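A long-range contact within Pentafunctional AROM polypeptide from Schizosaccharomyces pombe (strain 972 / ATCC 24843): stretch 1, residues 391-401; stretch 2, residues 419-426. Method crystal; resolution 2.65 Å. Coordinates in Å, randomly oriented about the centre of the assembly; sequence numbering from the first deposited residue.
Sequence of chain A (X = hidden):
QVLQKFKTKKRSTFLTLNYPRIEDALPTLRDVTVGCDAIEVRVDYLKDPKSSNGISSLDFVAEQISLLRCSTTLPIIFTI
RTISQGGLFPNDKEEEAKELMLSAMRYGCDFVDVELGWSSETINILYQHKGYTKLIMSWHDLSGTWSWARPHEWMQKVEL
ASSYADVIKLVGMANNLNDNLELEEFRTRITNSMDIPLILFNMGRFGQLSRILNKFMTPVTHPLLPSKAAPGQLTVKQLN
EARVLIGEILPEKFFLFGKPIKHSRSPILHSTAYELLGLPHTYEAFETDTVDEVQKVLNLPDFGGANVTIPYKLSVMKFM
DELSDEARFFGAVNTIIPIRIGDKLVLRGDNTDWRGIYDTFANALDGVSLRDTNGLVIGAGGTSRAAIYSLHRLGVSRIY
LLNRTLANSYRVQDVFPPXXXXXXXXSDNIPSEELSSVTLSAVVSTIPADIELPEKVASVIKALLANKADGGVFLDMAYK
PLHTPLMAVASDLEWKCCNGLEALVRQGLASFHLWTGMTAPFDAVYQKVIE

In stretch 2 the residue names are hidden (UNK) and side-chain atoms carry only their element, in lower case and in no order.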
# COMPACT_ATOMS: atom_id res chain seq x y z
N LEU A 391 8.55 4.64 15.46
CA LEU A 391 9.68 3.73 15.73
C LEU A 391 9.20 2.49 16.46
O LEU A 391 9.60 1.39 16.12
CB LEU A 391 10.81 4.43 16.49
CG LEU A 391 11.57 5.47 15.66
CD1 LEU A 391 12.72 6.09 16.43
CD2 LEU A 391 12.10 4.86 14.38
N HIS A 392 8.29 2.68 17.41
CA HIS A 392 7.73 1.57 18.15
C HIS A 392 6.97 0.64 17.22
O HIS A 392 7.12 -0.59 17.30
CB HIS A 392 6.82 2.06 19.28
CG HIS A 392 6.39 0.97 20.22
ND1 HIS A 392 5.29 0.18 19.99
CD2 HIS A 392 6.95 0.52 21.37
CE1 HIS A 392 5.17 -0.71 20.96
NE2 HIS A 392 6.17 -0.53 21.81
N ARG A 393 6.19 1.20 16.31
CA ARG A 393 5.39 0.40 15.40
C ARG A 393 6.23 -0.40 14.42
O ARG A 393 5.80 -1.44 13.98
CB ARG A 393 4.40 1.28 14.65
CG ARG A 393 3.31 0.53 13.92
CD ARG A 393 2.04 1.35 13.83
NE ARG A 393 1.28 0.95 12.65
CZ ARG A 393 0.34 0.01 12.61
NH1 ARG A 393 -0.02 -0.66 13.70
NH2 ARG A 393 -0.25 -0.25 11.45
N LEU A 394 7.41 0.10 14.09
CA LEU A 394 8.35 -0.62 13.25
C LEU A 394 9.16 -1.66 14.03
O LEU A 394 9.99 -2.33 13.43
CB LEU A 394 9.34 0.35 12.60
CG LEU A 394 8.83 1.43 11.63
CD1 LEU A 394 9.69 2.68 11.64
CD2 LEU A 394 8.75 0.89 10.22
N GLY A 395 8.96 -1.77 15.34
CA GLY A 395 9.58 -2.84 16.14
C GLY A 395 10.84 -2.48 16.93
O GLY A 395 11.46 -3.36 17.51
N VAL A 396 11.22 -1.21 16.97
CA VAL A 396 12.38 -0.79 17.76
C VAL A 396 12.16 -1.12 19.25
O VAL A 396 11.17 -0.69 19.83
CB VAL A 396 12.65 0.73 17.59
CG1 VAL A 396 13.70 1.22 18.57
CG2 VAL A 396 13.09 1.03 16.17
N SER A 397 13.07 -1.88 19.85
CA SER A 397 12.91 -2.33 21.25
C SER A 397 13.50 -1.37 22.30
O SER A 397 13.15 -1.48 23.46
CB SER A 397 13.48 -3.73 21.45
OG SER A 397 14.84 -3.73 21.09
N ARG A 398 14.40 -0.47 21.90
CA ARG A 398 14.84 0.60 22.79
C ARG A 398 14.79 1.92 22.04
O ARG A 398 15.57 2.16 21.14
CB ARG A 398 16.26 0.35 23.32
CG ARG A 398 16.48 -1.07 23.81
CD ARG A 398 17.70 -1.22 24.70
NE ARG A 398 17.40 -0.65 26.01
CZ ARG A 398 17.90 -1.06 27.18
NH1 ARG A 398 17.53 -0.43 28.30
NH2 ARG A 398 18.76 -2.08 27.27
N ILE A 399 13.85 2.77 22.43
CA ILE A 399 13.64 4.06 21.81
C ILE A 399 14.26 5.12 22.73
O ILE A 399 13.65 5.51 23.74
CB ILE A 399 12.12 4.32 21.60
CG1 ILE A 399 11.48 3.17 20.80
CG2 ILE A 399 11.89 5.62 20.86
CD1 ILE A 399 9.97 3.14 20.85
N TYR A 400 15.47 5.56 22.39
CA TYR A 400 16.16 6.60 23.16
C TYR A 400 15.58 7.97 22.84
O TYR A 400 15.24 8.26 21.69
CB TYR A 400 17.69 6.55 22.95
CG TYR A 400 18.29 5.34 23.62
CD1 TYR A 400 18.36 4.11 22.97
CD2 TYR A 400 18.72 5.40 24.95
CE1 TYR A 400 18.88 2.98 23.60
CE2 TYR A 400 19.23 4.28 25.59
CZ TYR A 400 19.31 3.06 24.91
OH TYR A 400 19.82 1.93 25.53
N LEU A 401 15.45 8.80 23.88
CA LEU A 401 14.81 10.11 23.76
C LEU A 401 15.69 11.21 24.35
O LEU A 401 16.04 11.16 25.52
CB LEU A 401 13.47 10.08 24.47
CG LEU A 401 12.63 11.36 24.46
CD1 LEU A 401 12.34 11.86 23.05
CD2 LEU A 401 11.32 11.14 25.20
N UNK A 419 5.82 0.53 29.68
CA UNK A 419 6.62 -0.46 28.97
C UNK A 419 6.67 -0.19 27.47
O UNK A 419 6.78 -1.14 26.71
o UNK A 419 3.93 -1.19 28.35
c UNK A 419 6.07 -1.87 29.23
c UNK A 419 4.75 -2.13 28.51
o UNK A 419 4.54 -3.31 28.11
N UNK A 420 6.62 1.07 27.05
CA UNK A 420 6.70 1.42 25.62
C UNK A 420 8.15 1.58 25.09
O UNK A 420 8.36 2.17 24.02
c UNK A 420 4.31 1.82 23.56
c UNK A 420 3.73 1.88 22.30
o UNK A 420 3.52 2.92 20.16
c UNK A 420 5.27 2.76 23.95
c UNK A 420 5.05 3.82 21.78
c UNK A 420 5.89 2.70 25.34
c UNK A 420 5.62 3.76 23.04
c UNK A 420 4.10 2.88 21.41
N UNK A 421 9.12 1.06 25.84
CA UNK A 421 10.51 1.01 25.45
C UNK A 421 11.20 2.35 25.35
O UNK A 421 12.27 2.44 24.75
o UNK A 421 10.01 -1.77 25.13
n UNK A 421 9.47 -1.48 22.97
c UNK A 421 10.02 -1.08 24.12
c UNK A 421 10.69 0.27 24.13
N UNK A 422 10.62 3.38 25.96
CA UNK A 422 11.24 4.70 25.92
C UNK A 422 12.30 4.78 27.00
O UNK A 422 12.02 4.44 28.14
c UNK A 422 9.13 5.74 25.03
c UNK A 422 7.95 6.65 25.25
c UNK A 422 10.89 7.20 26.03
c UNK A 422 10.21 5.83 26.11
N UNK A 423 13.51 5.20 26.63
CA UNK A 423 14.62 5.40 27.57
C UNK A 423 15.14 6.81 27.42
O UNK A 423 15.76 7.14 26.42
c UNK A 423 14.62 1.19 28.59
c UNK A 423 14.94 2.03 26.58
n UNK A 423 15.06 2.43 28.72
c UNK A 423 15.29 2.98 27.48
c UNK A 423 15.73 4.39 27.29
n UNK A 423 14.55 0.92 27.30
N UNK A 424 14.87 7.65 28.41
CA UNK A 424 15.25 9.06 28.37
C UNK A 424 16.75 9.20 28.63
O UNK A 424 17.31 8.47 29.43
c UNK A 424 14.95 11.31 29.52
c UNK A 424 12.94 9.90 28.99
c UNK A 424 14.43 9.88 29.39
c UNK A 424 12.00 10.28 30.10
N UNK A 425 17.38 10.13 27.93
CA UNK A 425 18.78 10.49 28.11
C UNK A 425 18.84 11.91 28.64
O UNK A 425 18.29 12.81 28.01
c UNK A 425 20.04 8.97 24.77
c UNK A 425 20.94 11.01 26.92
c UNK A 425 19.53 10.46 26.77
c UNK A 425 19.55 9.04 26.20
N UNK A 426 19.51 12.09 29.78
CA UNK A 426 19.70 13.39 30.41
C UNK A 426 21.00 13.98 29.89
O UNK A 426 22.08 13.44 30.14
c UNK A 426 19.77 13.24 31.95
o UNK A 426 19.72 15.69 32.09
c UNK A 426 19.81 14.59 32.70
o UNK A 426 19.96 14.55 33.93
O HOH W 1 6.37 -2.27 24.08

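Position 419 carries two side-chain carbons, the second bearing two oxygens: a carboxylate on a short stem, hence Asp419. Its side chain stays clear of stretch 1, and an exposed loop suits its charge.

Position 420 has one carbon leading to a six-carbon ring that bears an oxygen, which is Tyr420. The ring lies face to face on the imidazole of His392, with planes 14° apart and CZ of Tyr420 3.2 Å from CG of His392. A flat, broad side chain suits this place because it can cover the flat histidine ring.

At position 421 there are two carbons, the second carrying one oxygen and one nitrogen, so this is Asn421. Its phi of 67° is positive, a conformation that asparagine tolerates better than most residues. CB of Asn421 lies 3.1 Å from O of Ser397, and the small amide fits beside His392 and near O of Val396, with ND2 of Asn421 3.6 Å from CD2 of His392. Backbone O of Asn421 accepts a hydrogen bond from N of Ile399 (2.8 Å), the first of four backbone hydrogen bonds joining the two stretches.

Position 422 shows four carbons, forked at the first, with one arm two carbons long: Ile422. Its CG2 lies 4.0 Å from CD2 of Leu401, and a beta-branched apolar residue is well suited to a buried strand.

Position 423 has one carbon and a five-membered ring of three carbons and two nitrogens, which identifies His423. The guanidinium of Arg398 brings NH1 over one face of this ring, 3.3 Å from CE1 of His423. A flat ring offers a surface for that approach, while the side chain shares its sheet face with Tyr400.

Position 424 repeats the forked four-carbon pattern and is Ile424, whose CG1 reaches to 4.3 Å from CD2 of Leu401, on the same sheet face as Ile422. A beta-branched apolar side chain suits an extended strand packing on leucine.

Position 425 has the same fork, giving Ile425. Its CD1 meets CD2 of Tyr400 at 3.8 Å, a greasy contact in a buried setting.

Position 426 again has two carbons and two terminal oxygens, so it is Asp426. It points away from stretch 1; a carboxylate suits this partly exposed site, where OD1 of Asp426 is hydrogen-bonded to a residue just outside the two stretches.

The contact works as a parallel pairing of strands. After Ile399 N, the ladder continues from His423 N to Ile399 O, Leu401 N to His423 O and Ile425 N to Leu401 O. Leu401 packs against both Ile422 and Ile424, while the stacked His392 and Tyr420 rings tie the helix end to the loop preceding the second strand.

Stretch 2, residues 419-426: DYNIHIID
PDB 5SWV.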